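Local coordinates for protein pectate lyase (Pectobacterium carotovorum, PDB 4U49) that cleaves polygalacturonate, and probably highly methylated pectins as well, by calcium-dependent elimination, leaving oligosaccharides with unsaturated galacturonosyl ends, at residues D22-M27 / W39-G44; Q83-Y88 / A105-A110; G177-S182 / A199-G204; K227-N232 / K252-C257; C312-G317 / G329-T334. All coordinates share one frame; numbering follows the deposited sequence.

Contact 1: D22-M27 / W39-G44; sequences DDTMLM and WSTDAG
The indole of Trp39 meets two side chains of the facing strand, both obliquely to its plane: Leu26 CD1 lies 3.8 Å from Trp39 CE3 on the six-membered ring, and Thr24 CG2 lies 3.8 Å from Trp39 CD1 on the pyrrole side. Trp39 and Thr24 run side by side in the same direction, while the Leu26 branch crosses the indole. Thr24 divides its branches by its first torsion: CG2 is anti to the backbone N and faces Trp39, whereas OG1 accepts a hydrogen bond from Thr41 OG1 (2.8 Å). Thr41 OG1 in turn accepts from Ala43 N, an ST turn that bends the chain just after the strand. A second flat group, the Asp42 carboxylate, receives Asp23 N on the syn lone pair of OD1 (3.1 Å, 163° at the hydrogen). Asp22 OD2 stands 4.0 Å from Asp42 OD1, a like-charge approach that probably costs some energy. Between these ends Met25 and Ser40 exchange backbone hydrogen bonds, and Ser40 OG is bonded to Asn166. Trp39 NE1 is hydrogen-bonded to Gln49 OE1. The axes of 24-27 and 39-41 run 4.7 Å apart and antiparallel (177°): this is the end away from the turn of the hairpin of strands 24-31 and 34-41.

Contact 2: Q83-Y88 / A105-A110; sequences QSDYWY and ASTAPA
Thr107 reaches across to residues 85-88 through both branches of its side chain. Its CB lies 4.0 Å from Tyr86 O. From there OG1, set between the backbone N and the carbonyl carbon (chi1 61°), accepts a hydrogen bond from Tyr86 N at 2.9 Å, with 167° at the hydrogen. CG2, the apolar branch, comes in at the edge of the Tyr88 ring, in its plane, 3.8 Å from CE2. Thr107 N completes the grip by donating to Tyr86 O, so one residue meets both the N-H and the C=O of Tyr86.

On the other face of the strand pair, Ser106 CB sits over the six-membered ring of Trp87, 3.4 Å from its centroid and only 5° off the ring normal, a close CH-pi contact. A water that donates to Tyr86 O lies over the same face of the indole, toward its rim. Next along, Tyr88 and Ala105 form a hydrogen-bonded antiparallel pair, Tyr88 N donating to Ala105 O at 2.7 Å and Ala105 N returning a bond to Tyr88 O.

The pair belongs to the hairpin of strands 87-94 and 99-106, the latter an edge strand of a four-stranded antiparallel sheet. Tyr88 and Ala105 turn toward strand 24-31, packing on Leu28, and Tyr88 OH bonds to Asp77; on the remaining side strand 46-54 adjoins strand 87-94.

Contact 3: G177-S182 / A199-G204; sequences GIHCKS and AATNLG
His179 and Thr201 run alongside each other in the same direction, with Thr201 CB over one face of the imidazole, 3.8 Å from its centroid and 20° off the ring normal. The ring is steadied from outside the pair by Asp176, whose OD2 is hydrogen-bonded to His179 NE2. One residue farther along, on the other face of the sheet, Asn202 OD1 lies 3.8 Å from Cys180 SG. With CG anti to its backbone N (chi1 -175°), Asn202 also places OD1 to accept from Gly204 N at 2.9 Å, an Asx turn; that donor lies above the amide plane instead of on a lone pair.

A parallel backbone ladder positions these side chains. Ile178 N donates to Ala199 O, Thr201 N to Ile178 O, Cys180 N to Thr201 O (2.8 Å) and Leu203 N to Cys180 O (2.7 Å). The strand axes are 4.7 Å apart and diverge by only 10°, so equivalent residues stack in register from coil to coil, as in a parallel beta-helix.

Farther out, Cys180 is tied by a disulfide to Cys185 and Asn202 ND2 bonds to Thr238. Strand 157-160 flanks strand 178-182 on one side, and strand 229-230 continues the parallel sheet beyond strand 200-202. Ile178 and Ala200 point inward onto Ile187 of strand 184-192, while Met207 of strand 206-210 packs against Ala200, Cys180 and Asn202.

Contact 4: K227-N232 / K252-C257; sequences KVLQQN and KLWRSC
Gln231 OE1 is held by two donors, Trp254 NE1 across the contact and the hydroxyl of Thr238, within successive coils of a right-handed parallel beta-helix, the fold of this lyase family. Trp254 NE1 donates to Gln231 OE1 at 2.9 Å with 148° at the hydrogen. Gln231 OE1 lies close to the plane of the ring, whereas NE1 stands 52° out of the amide plane, so the bond does not use a lone pair of OE1. The amide and ring planes are 62° apart. An extended Gln231 chain, CG anti to the backbone N, carries the amide there, and its NE2 is bonded to Ser236 and Asn268. Leu229 CB approaches the same indole at its edge, 3.7 Å from Trp254 CD1, and Leu229 CD1 lies alongside Leu253 CD1.

The backbones join directly only at the start: Val228 N donates to Lys252 O and Leu229 N to Leu253 O. Beyond that they spread, the CA atoms of Gln231 and Ser256 being 6.8 Å apart, and waters fill in. One accepts from Arg255 N and probably donates to Leu229 O; another accepts from Cys257 N at 2.9 Å and donates to Gln231 O at 2.7 Å.

Contact 5: C312-G317 / G329-T334; sequences CEEFNG and GEFWDT
Glu313 and Glu330 form a non-hydrogen-bonded antiparallel pair, Glu313 CA and Glu330 CA being 4.3 Å apart, with Phe331 N donating to Cys312 O and Glu314 N to Gly329 O (both 2.9 Å) on its two sides. Gly329 adopts a positive phi (123°) at which a side chain would press on the preceding carbonyl.

The side-chain contact centres on Glu314. Its chain is extended beyond CG and runs roughly perpendicular to that of Phe331, yet the carboxylate settles almost flat on the ring, the planes 17° apart. Glu314 CD is 3.5 Å from Phe331 CD2, and OE2 hangs 3.6 Å above the ring plane, offset toward the rim. The other oxygen, OE1, meets Thr334 tip to tip: Thr334 OG1 donates to it at 2.6 Å, nearly along the C-O axis. Thr334 OG1 also bonds to Cys337 N. At the far end of the pairing a water accepts from Cys312 N, donates to Phe331 O and lies over the centre of the Trp332 ring.

Cys312 is joined to Cys337 by a disulfide, so strand 312-315 of this hairpin is covalently fastened to the chain beyond it. An anion over a ring face is not in itself attractive, but Glu314 OE2 has a salt bridge to Arg288, whose side chain also touches Phe331. With that positive charge and the Thr334 hydroxyl as partners, the buried carboxylate probably remains ionised.

The five contacts follow in series. Contacts 1 and 2 belong to the N-terminal all-beta region and touch where Leu26 CD2 packs 3.8 Å from Ala105 CB, their centres about 19 Å apart. Contacts 3 and 4 are consecutive steps of the beta-helix, centres about 11 Å apart, and Asn202 N to Gln230 O (2.7 Å) is a probable hydrogen bond between them. Contact 5 continues past contact 4, centres about 15 Å apart and Arg255 forming a cation-pi pair with Phe315. The calcium site lies beside contacts 3 and 4: the side chains of Ala199 and Val228 are each about 4 Å from that of Ile195, which binds calcium in another structure of this protein but not here.

Contact 1: D22-M27 / W39-G44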
# COMPACT_ATOMS: atom_id res chain seq x y z
N ASP A 22 -8.74 23.49 3.66
CA ASP A 22 -8.59 22.08 3.34
C ASP A 22 -8.17 21.88 1.89
O ASP A 22 -8.50 22.68 1.02
CB ASP A 22 -9.89 21.32 3.60
CG ASP A 22 -10.36 21.45 5.04
OD1 ASP A 22 -11.56 21.22 5.29
OD2 ASP A 22 -9.53 21.77 5.91
N ASP A 23 -7.44 20.79 1.64
CA ASP A 23 -7.07 20.42 0.28
C ASP A 23 -7.06 18.91 0.12
O ASP A 23 -6.77 18.16 1.05
CB ASP A 23 -5.69 20.99 -0.08
CG ASP A 23 -5.69 22.50 -0.20
OD1 ASP A 23 -6.25 23.02 -1.19
OD2 ASP A 23 -5.11 23.17 0.68
N THR A 24 -7.40 18.46 -1.09
CA THR A 24 -7.24 17.07 -1.45
C THR A 24 -6.24 16.99 -2.59
O THR A 24 -6.40 17.65 -3.62
CB THR A 24 -8.57 16.43 -1.88
OG1 THR A 24 -9.50 16.47 -0.79
CG2 THR A 24 -8.35 14.98 -2.30
N MET A 25 -5.18 16.21 -2.39
CA MET A 25 -4.16 16.02 -3.42
C MET A 25 -4.40 14.73 -4.18
O MET A 25 -4.30 13.64 -3.61
CB MET A 25 -2.76 16.01 -2.81
CG MET A 25 -1.67 15.61 -3.79
SD MET A 25 -1.24 16.92 -4.95
CE MET A 25 -0.17 16.04 -6.08
N LEU A 26 -4.72 14.86 -5.46
CA LEU A 26 -4.98 13.71 -6.32
C LEU A 26 -3.79 13.44 -7.24
O LEU A 26 -3.28 14.35 -7.89
CB LEU A 26 -6.25 13.94 -7.15
CG LEU A 26 -6.62 12.89 -8.19
CD1 LEU A 26 -6.93 11.55 -7.53
CD2 LEU A 26 -7.80 13.36 -9.02
N MET A 27 -3.37 12.18 -7.29
CA MET A 27 -2.33 11.72 -8.20
C MET A 27 -2.85 10.53 -9.00
O MET A 27 -3.82 9.89 -8.58
CB MET A 27 -1.07 11.32 -7.44
CG MET A 27 -0.55 12.35 -6.47
SD MET A 27 1.05 11.88 -5.79
CE MET A 27 0.72 10.19 -5.27
N TRP A 39 -5.40 9.48 -3.65
CA TRP A 39 -5.43 10.82 -3.09
C TRP A 39 -5.29 10.85 -1.57
O TRP A 39 -5.51 9.85 -0.90
CB TRP A 39 -6.72 11.55 -3.50
CG TRP A 39 -8.00 10.89 -3.05
CD1 TRP A 39 -8.72 11.17 -1.92
CD2 TRP A 39 -8.75 9.88 -3.76
NE1 TRP A 39 -9.85 10.38 -1.87
CE2 TRP A 39 -9.88 9.58 -2.97
CE3 TRP A 39 -8.54 9.19 -4.96
CZ2 TRP A 39 -10.82 8.62 -3.36
CZ3 TRP A 39 -9.48 8.24 -5.34
CH2 TRP A 39 -10.60 7.97 -4.55
N SER A 40 -4.89 12.01 -1.06
CA SER A 40 -4.92 12.26 0.37
C SER A 40 -5.76 13.49 0.62
O SER A 40 -5.74 14.44 -0.17
CB SER A 40 -3.51 12.45 0.93
OG SER A 40 -2.95 13.66 0.45
N THR A 41 -6.51 13.49 1.71
CA THR A 41 -7.31 14.64 2.07
C THR A 41 -7.19 14.90 3.57
O THR A 41 -6.97 13.98 4.36
CB THR A 41 -8.80 14.44 1.68
OG1 THR A 41 -9.52 15.67 1.88
CG2 THR A 41 -9.43 13.34 2.52
N ASP A 42 -7.30 16.16 3.96
CA ASP A 42 -7.30 16.51 5.38
C ASP A 42 -8.65 17.07 5.78
O ASP A 42 -8.83 17.53 6.91
CB ASP A 42 -6.18 17.50 5.70
CG ASP A 42 -6.08 18.62 4.68
OD1 ASP A 42 -7.12 19.04 4.14
OD2 ASP A 42 -4.95 19.07 4.41
N ALA A 43 -9.60 17.04 4.85
CA ALA A 43 -10.97 17.39 5.15
C ALA A 43 -11.50 16.43 6.20
O ALA A 43 -11.43 15.22 6.04
CB ALA A 43 -11.84 17.35 3.90
N GLY A 44 -12.01 16.98 7.30
CA GLY A 44 -12.49 16.14 8.38
C GLY A 44 -13.94 15.75 8.17
O GLY A 44 -14.67 16.42 7.44

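Contact 2: Q83-Y88 / A105-A110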
# COMPACT_ATOMS: atom_id res chain seq x y z
N GLN A 83 -6.39 5.19 -25.57
CA GLN A 83 -5.67 6.08 -26.49
C GLN A 83 -5.78 7.55 -26.10
O GLN A 83 -5.01 8.38 -26.57
CB GLN A 83 -6.17 5.88 -27.92
CG GLN A 83 -5.79 4.55 -28.54
CD GLN A 83 -6.34 4.37 -29.94
OE1 GLN A 83 -7.35 4.98 -30.31
NE2 GLN A 83 -5.67 3.55 -30.74
N SER A 84 -6.75 7.87 -25.26
CA SER A 84 -7.02 9.26 -24.91
C SER A 84 -6.28 9.71 -23.66
O SER A 84 -5.94 8.89 -22.80
CB SER A 84 -8.53 9.48 -24.72
OG SER A 84 -9.27 9.08 -25.86
N ASP A 85 -6.03 11.01 -23.56
CA ASP A 85 -5.54 11.62 -22.33
C ASP A 85 -6.73 12.14 -21.54
O ASP A 85 -7.68 12.67 -22.12
CB ASP A 85 -4.56 12.76 -22.62
CG ASP A 85 -3.31 12.29 -23.36
OD1 ASP A 85 -2.90 11.13 -23.15
OD2 ASP A 85 -2.74 13.08 -24.13
N TYR A 86 -6.69 11.99 -20.22
CA TYR A 86 -7.82 12.40 -19.39
C TYR A 86 -7.41 13.31 -18.24
O TYR A 86 -6.25 13.32 -17.81
CB TYR A 86 -8.53 11.17 -18.81
CG TYR A 86 -9.37 10.41 -19.81
CD1 TYR A 86 -10.65 10.83 -20.12
CD2 TYR A 86 -8.89 9.26 -20.42
CE1 TYR A 86 -11.43 10.13 -21.03
CE2 TYR A 86 -9.65 8.56 -21.32
CZ TYR A 86 -10.92 8.99 -21.62
OH TYR A 86 -11.69 8.29 -22.52
N TRP A 87 -8.37 14.09 -17.75
CA TRP A 87 -8.22 14.80 -16.50
C TRP A 87 -9.17 14.18 -15.49
O TRP A 87 -10.25 13.72 -15.85
CB TRP A 87 -8.50 16.30 -16.68
CG TRP A 87 -7.47 16.99 -17.52
CD1 TRP A 87 -7.43 17.05 -18.89
CD2 TRP A 87 -6.34 17.74 -17.05
NE1 TRP A 87 -6.34 17.78 -19.29
CE2 TRP A 87 -5.66 18.21 -18.19
CE3 TRP A 87 -5.84 18.04 -15.79
CZ2 TRP A 87 -4.50 18.98 -18.10
CZ3 TRP A 87 -4.69 18.81 -15.70
CH2 TRP A 87 -4.03 19.27 -16.84
N TYR A 88 -8.77 14.16 -14.22
CA TYR A 88 -9.59 13.58 -13.17
C TYR A 88 -9.72 14.54 -11.98
O TYR A 88 -8.83 15.35 -11.74
CB TYR A 88 -9.01 12.25 -12.68
CG TYR A 88 -9.11 11.10 -13.65
CD1 TYR A 88 -10.19 10.23 -13.63
CD2 TYR A 88 -8.11 10.87 -14.59
CE1 TYR A 88 -10.27 9.17 -14.51
CE2 TYR A 88 -8.18 9.82 -15.48
CZ TYR A 88 -9.27 8.97 -15.43
OH TYR A 88 -9.35 7.91 -16.30
N ALA A 105 -6.07 16.21 -12.01
CA ALA A 105 -4.94 15.33 -12.28
C ALA A 105 -5.01 14.86 -13.73
O ALA A 105 -6.06 14.40 -14.17
CB ALA A 105 -4.92 14.15 -11.33
N SER A 106 -3.90 14.98 -14.45
CA SER A 106 -3.86 14.61 -15.86
C SER A 106 -3.05 13.35 -16.10
O SER A 106 -2.02 13.13 -15.46
CB SER A 106 -3.28 15.76 -16.69
OG SER A 106 -3.15 15.38 -18.05
N THR A 107 -3.51 12.52 -17.03
CA THR A 107 -2.77 11.33 -17.44
C THR A 107 -1.60 11.72 -18.32
O THR A 107 -0.65 10.95 -18.50
CB THR A 107 -3.67 10.33 -18.19
OG1 THR A 107 -4.17 10.95 -19.38
CG2 THR A 107 -4.83 9.90 -17.32
N ALA A 108 -1.68 12.92 -18.89
CA ALA A 108 -0.60 13.47 -19.69
C ALA A 108 0.24 14.43 -18.84
O ALA A 108 -0.26 14.99 -17.87
CB ALA A 108 -1.16 14.19 -20.92
N PRO A 109 1.52 14.60 -19.20
CA PRO A 109 2.37 15.51 -18.41
C PRO A 109 1.98 16.97 -18.59
O PRO A 109 1.21 17.31 -19.49
CB PRO A 109 3.77 15.24 -18.97
CG PRO A 109 3.53 14.75 -20.34
CD PRO A 109 2.27 13.95 -20.28
N ALA A 110 2.51 17.83 -17.72
CA ALA A 110 2.21 19.25 -17.76
C ALA A 110 2.91 19.94 -18.92
O ALA A 110 4.07 19.65 -19.21
CB ALA A 110 2.59 19.91 -16.44
O HOH W 1 -4.53 14.78 -19.99

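Contact 3: G177-S182 / A199-G204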
# COMPACT_ATOMS: atom_id res chain seq x y z
N GLY A 177 12.41 1.49 -0.89
CA GLY A 177 11.17 2.19 -0.58
C GLY A 177 11.20 3.07 0.65
O GLY A 177 12.14 3.84 0.87
N ILE A 178 10.14 2.96 1.46
CA ILE A 178 9.97 3.80 2.64
C ILE A 178 10.10 2.99 3.92
O ILE A 178 9.46 1.96 4.08
CB ILE A 178 8.59 4.50 2.62
CG1 ILE A 178 8.45 5.37 1.37
CG2 ILE A 178 8.40 5.33 3.89
CD1 ILE A 178 7.09 6.02 1.22
N HIS A 179 10.95 3.46 4.83
CA HIS A 179 11.16 2.78 6.10
C HIS A 179 10.54 3.54 7.27
O HIS A 179 10.76 4.74 7.42
CB HIS A 179 12.65 2.58 6.37
CG HIS A 179 13.27 1.46 5.60
ND1 HIS A 179 14.35 0.74 6.07
CD2 HIS A 179 12.95 0.92 4.40
CE1 HIS A 179 14.68 -0.18 5.18
NE2 HIS A 179 13.84 -0.10 4.16
N CYS A 180 9.74 2.84 8.07
CA CYS A 180 9.36 3.36 9.38
C CYS A 180 10.36 2.82 10.40
O CYS A 180 10.30 1.65 10.78
CB CYS A 180 7.94 2.95 9.76
SG CYS A 180 7.40 3.58 11.38
N LYS A 181 11.28 3.68 10.83
CA LYS A 181 12.36 3.26 11.72
C LYS A 181 11.92 3.21 13.19
O LYS A 181 12.39 2.36 13.95
CB LYS A 181 13.57 4.18 11.56
CG LYS A 181 14.76 3.79 12.41
CD LYS A 181 16.02 4.51 11.97
CE LYS A 181 17.20 4.12 12.86
NZ LYS A 181 18.49 4.61 12.31
N SER A 182 11.02 4.11 13.58
CA SER A 182 10.59 4.17 14.98
C SER A 182 9.25 4.85 15.16
O SER A 182 8.76 5.55 14.27
CB SER A 182 11.65 4.89 15.82
OG SER A 182 11.70 6.26 15.48
N ALA A 199 8.33 -2.20 -0.85
CA ALA A 199 7.59 -0.95 -0.96
C ALA A 199 7.71 -0.17 0.34
O ALA A 199 7.98 1.03 0.35
CB ALA A 199 6.13 -1.20 -1.31
N ALA A 200 7.51 -0.88 1.45
CA ALA A 200 7.58 -0.26 2.77
C ALA A 200 8.06 -1.27 3.81
O ALA A 200 7.75 -2.45 3.73
CB ALA A 200 6.23 0.32 3.16
N THR A 201 8.81 -0.78 4.79
CA THR A 201 9.40 -1.63 5.81
C THR A 201 9.15 -1.05 7.20
O THR A 201 9.46 0.11 7.44
CB THR A 201 10.91 -1.80 5.59
OG1 THR A 201 11.15 -2.40 4.31
CG2 THR A 201 11.52 -2.68 6.67
N ASN A 202 8.60 -1.86 8.10
CA ASN A 202 8.24 -1.37 9.42
C ASN A 202 9.14 -1.89 10.55
O ASN A 202 9.22 -3.09 10.79
CB ASN A 202 6.78 -1.73 9.73
CG ASN A 202 6.30 -1.14 11.04
OD1 ASN A 202 6.90 -0.21 11.58
ND2 ASN A 202 5.20 -1.67 11.56
N LEU A 203 9.80 -0.96 11.24
CA LEU A 203 10.59 -1.28 12.43
C LEU A 203 10.00 -0.61 13.67
O LEU A 203 10.45 -0.85 14.79
CB LEU A 203 12.05 -0.84 12.26
CG LEU A 203 13.00 -1.67 11.40
CD1 LEU A 203 12.74 -1.46 9.92
CD2 LEU A 203 14.44 -1.31 11.75
N GLY A 204 9.00 0.23 13.46
CA GLY A 204 8.43 1.02 14.53
C GLY A 204 7.29 0.33 15.27
O GLY A 204 7.13 -0.89 15.19

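Contact 4: K227-N232 / K252-C257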
# COMPACT_ATOMS: atom_id res chain seq x y z
N LYS A 227 8.17 -9.12 -2.61
CA LYS A 227 7.36 -8.84 -1.43
C LYS A 227 7.13 -7.34 -1.27
O LYS A 227 8.02 -6.53 -1.53
CB LYS A 227 8.02 -9.42 -0.17
CG LYS A 227 9.34 -8.78 0.19
CD LYS A 227 10.35 -9.80 0.68
CE LYS A 227 11.56 -9.11 1.30
NZ LYS A 227 12.12 -8.05 0.41
N VAL A 228 5.93 -6.98 -0.85
CA VAL A 228 5.54 -5.58 -0.77
C VAL A 228 5.92 -4.96 0.58
O VAL A 228 6.51 -3.88 0.63
CB VAL A 228 4.03 -5.41 -0.97
CG1 VAL A 228 3.65 -3.94 -0.96
CG2 VAL A 228 3.60 -6.07 -2.27
N LEU A 229 5.57 -5.65 1.65
CA LEU A 229 5.72 -5.11 3.00
C LEU A 229 6.71 -5.92 3.82
O LEU A 229 6.77 -7.13 3.70
CB LEU A 229 4.37 -5.08 3.71
CG LEU A 229 3.31 -4.24 3.04
CD1 LEU A 229 1.99 -4.31 3.79
CD2 LEU A 229 3.77 -2.79 2.90
N GLN A 230 7.49 -5.27 4.66
CA GLN A 230 8.57 -5.95 5.33
C GLN A 230 8.49 -5.45 6.77
O GLN A 230 8.22 -4.27 7.01
CB GLN A 230 9.82 -5.62 4.52
CG GLN A 230 11.14 -6.33 4.64
CD GLN A 230 11.09 -7.72 5.18
OE1 GLN A 230 10.43 -8.63 4.60
NE2 GLN A 230 12.01 -7.96 6.12
N GLN A 231 8.61 -6.39 7.71
CA GLN A 231 8.30 -6.12 9.11
C GLN A 231 9.05 -7.07 10.05
O GLN A 231 8.52 -8.11 10.45
CB GLN A 231 6.79 -6.24 9.38
CG GLN A 231 6.34 -5.76 10.75
CD GLN A 231 4.82 -5.85 10.95
OE1 GLN A 231 4.05 -5.63 10.01
NE2 GLN A 231 4.39 -6.19 12.17
N ASN A 232 10.28 -6.72 10.38
CA ASN A 232 11.15 -7.63 11.12
C ASN A 232 11.03 -7.46 12.63
O ASN A 232 11.30 -8.40 13.38
CB ASN A 232 12.59 -7.43 10.67
CG ASN A 232 12.90 -8.15 9.37
OD1 ASN A 232 13.32 -7.54 8.39
ND2 ASN A 232 12.67 -9.47 9.36
N LYS A 252 4.41 -11.67 -2.64
CA LYS A 252 3.67 -11.68 -1.38
C LYS A 252 3.41 -10.26 -0.92
O LYS A 252 4.24 -9.38 -1.13
CB LYS A 252 4.46 -12.43 -0.30
CG LYS A 252 4.66 -13.91 -0.56
CD LYS A 252 5.39 -14.57 0.59
CE LYS A 252 6.85 -14.13 0.66
NZ LYS A 252 7.66 -14.77 -0.42
N LEU A 253 2.27 -10.03 -0.29
CA LEU A 253 2.03 -8.73 0.32
C LEU A 253 2.83 -8.62 1.61
O LEU A 253 3.49 -7.61 1.86
CB LEU A 253 0.54 -8.51 0.60
CG LEU A 253 0.22 -7.21 1.35
CD1 LEU A 253 0.40 -5.99 0.45
CD2 LEU A 253 -1.18 -7.24 1.94
N TRP A 254 2.80 -9.68 2.41
CA TRP A 254 3.30 -9.62 3.77
C TRP A 254 3.53 -11.02 4.34
O TRP A 254 2.65 -11.88 4.25
CB TRP A 254 2.30 -8.84 4.63
CG TRP A 254 2.74 -8.51 6.03
CD1 TRP A 254 3.35 -7.35 6.44
CD2 TRP A 254 2.58 -9.31 7.20
NE1 TRP A 254 3.59 -7.40 7.79
CE2 TRP A 254 3.12 -8.60 8.28
CE3 TRP A 254 2.03 -10.58 7.43
CZ2 TRP A 254 3.13 -9.10 9.58
CZ3 TRP A 254 2.04 -11.08 8.72
CH2 TRP A 254 2.58 -10.34 9.78
N ARG A 255 4.71 -11.24 4.90
CA ARG A 255 5.01 -12.51 5.56
C ARG A 255 5.94 -12.30 6.74
O ARG A 255 7.07 -11.83 6.58
CB ARG A 255 5.64 -13.50 4.57
CG ARG A 255 6.38 -14.68 5.21
CD ARG A 255 5.44 -15.78 5.69
NE ARG A 255 6.16 -17.05 5.89
CZ ARG A 255 6.42 -17.59 7.08
NH1 ARG A 255 7.08 -18.75 7.15
NH2 ARG A 255 6.03 -16.99 8.20
N SER A 256 5.45 -12.61 7.93
CA SER A 256 6.28 -12.63 9.13
C SER A 256 7.37 -13.66 8.93
O SER A 256 7.09 -14.80 8.53
CB SER A 256 5.45 -12.94 10.37
OG SER A 256 6.26 -13.06 11.53
N CYS A 257 8.62 -13.27 9.18
CA CYS A 257 9.75 -14.13 8.87
C CYS A 257 9.67 -15.48 9.57
O CYS A 257 9.49 -15.56 10.78
CB CYS A 257 11.06 -13.45 9.23
SG CYS A 257 12.47 -14.42 8.70
O HOH W 2 6.97 -9.57 4.60
O HOH W 3 8.59 -9.15 6.96
O HOH W 4 9.43 -10.46 9.43

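Contact 5: C312-G317 / G329-T334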
# COMPACT_ATOMS: atom_id res chain seq x y z
N CYS A 312 -4.75 -15.83 4.16
CA CYS A 312 -3.97 -15.92 5.39
C CYS A 312 -3.46 -17.34 5.56
O CYS A 312 -4.24 -18.28 5.66
CB CYS A 312 -4.80 -15.50 6.61
SG CYS A 312 -3.86 -15.41 8.15
N GLU A 313 -2.13 -17.48 5.58
CA GLU A 313 -1.50 -18.77 5.75
C GLU A 313 -0.75 -18.83 7.07
O GLU A 313 -0.04 -17.89 7.43
CB GLU A 313 -0.56 -19.07 4.58
CG GLU A 313 -1.27 -19.33 3.26
CD GLU A 313 -0.29 -19.57 2.12
OE1 GLU A 313 0.51 -18.66 1.83
OE2 GLU A 313 -0.33 -20.67 1.53
N GLU A 314 -0.91 -19.93 7.78
CA GLU A 314 -0.25 -20.11 9.07
C GLU A 314 1.00 -20.96 8.91
O GLU A 314 1.00 -21.94 8.18
CB GLU A 314 -1.21 -20.74 10.08
CG GLU A 314 -2.39 -19.83 10.43
CD GLU A 314 -3.34 -20.44 11.45
OE1 GLU A 314 -4.31 -19.75 11.82
OE2 GLU A 314 -3.11 -21.59 11.88
N PHE A 315 2.06 -20.56 9.61
CA PHE A 315 3.34 -21.25 9.56
C PHE A 315 3.83 -21.57 10.97
O PHE A 315 3.34 -21.00 11.95
CB PHE A 315 4.40 -20.40 8.85
CG PHE A 315 4.11 -20.13 7.40
CD1 PHE A 315 4.74 -20.86 6.41
CD2 PHE A 315 3.21 -19.14 7.04
CE1 PHE A 315 4.48 -20.61 5.08
CE2 PHE A 315 2.95 -18.89 5.71
CZ PHE A 315 3.58 -19.62 4.72
N ASN A 316 4.80 -22.47 11.08
CA ASN A 316 5.54 -22.64 12.32
C ASN A 316 6.84 -21.86 12.24
O ASN A 316 7.69 -22.14 11.40
CB ASN A 316 5.82 -24.12 12.59
CG ASN A 316 6.52 -24.35 13.91
OD1 ASN A 316 7.63 -24.90 13.96
ND2 ASN A 316 5.88 -23.93 14.99
N GLY A 317 6.97 -20.85 13.09
CA GLY A 317 8.15 -20.00 13.08
C GLY A 317 9.29 -20.64 13.86
O GLY A 317 9.08 -21.18 14.94
N GLY A 329 -0.87 -24.16 6.09
CA GLY A 329 -1.86 -23.96 5.05
C GLY A 329 -2.67 -22.69 5.24
O GLY A 329 -2.30 -21.83 6.04
N GLU A 330 -3.76 -22.58 4.50
CA GLU A 330 -4.63 -21.40 4.58
C GLU A 330 -5.70 -21.59 5.64
O GLU A 330 -6.30 -22.66 5.76
CB GLU A 330 -5.28 -21.12 3.22
CG GLU A 330 -6.13 -19.87 3.20
CD GLU A 330 -6.72 -19.60 1.83
OE1 GLU A 330 -6.93 -20.57 1.07
OE2 GLU A 330 -6.96 -18.42 1.51
N PHE A 331 -5.95 -20.54 6.42
CA PHE A 331 -6.91 -20.61 7.51
C PHE A 331 -7.82 -19.39 7.59
O PHE A 331 -7.44 -18.30 7.17
CB PHE A 331 -6.19 -20.80 8.85
CG PHE A 331 -5.51 -22.12 8.98
CD1 PHE A 331 -6.17 -23.20 9.54
CD2 PHE A 331 -4.20 -22.29 8.55
CE1 PHE A 331 -5.54 -24.43 9.66
CE2 PHE A 331 -3.58 -23.51 8.66
CZ PHE A 331 -4.25 -24.58 9.22
N TRP A 332 -9.01 -19.61 8.12
CA TRP A 332 -10.01 -18.57 8.32
C TRP A 332 -10.54 -18.61 9.75
O TRP A 332 -10.68 -19.68 10.33
CB TRP A 332 -11.18 -18.74 7.34
CG TRP A 332 -10.76 -18.90 5.91
CD1 TRP A 332 -10.40 -20.06 5.29
CD2 TRP A 332 -10.68 -17.87 4.93
NE1 TRP A 332 -10.09 -19.81 3.98
CE2 TRP A 332 -10.26 -18.47 3.73
CE3 TRP A 332 -10.92 -16.49 4.94
CZ2 TRP A 332 -10.07 -17.75 2.55
CZ3 TRP A 332 -10.74 -15.77 3.77
CH2 TRP A 332 -10.31 -16.40 2.59
N ASP A 333 -10.82 -17.43 10.30
CA ASP A 333 -11.44 -17.31 11.62
C ASP A 333 -10.68 -18.05 12.73
O ASP A 333 -11.29 -18.72 13.56
CB ASP A 333 -12.89 -17.80 11.57
CG ASP A 333 -13.72 -17.02 10.58
OD1 ASP A 333 -13.73 -15.78 10.66
OD2 ASP A 333 -14.36 -17.65 9.70
N THR A 334 -9.36 -17.94 12.72
CA THR A 334 -8.54 -18.51 13.78
C THR A 334 -7.90 -17.40 14.60
O THR A 334 -8.03 -16.22 14.26
CB THR A 334 -7.43 -19.42 13.21
OG1 THR A 334 -6.56 -18.64 12.39
CG2 THR A 334 -8.03 -20.55 12.39
O HOH W 5 -7.36 -17.00 4.48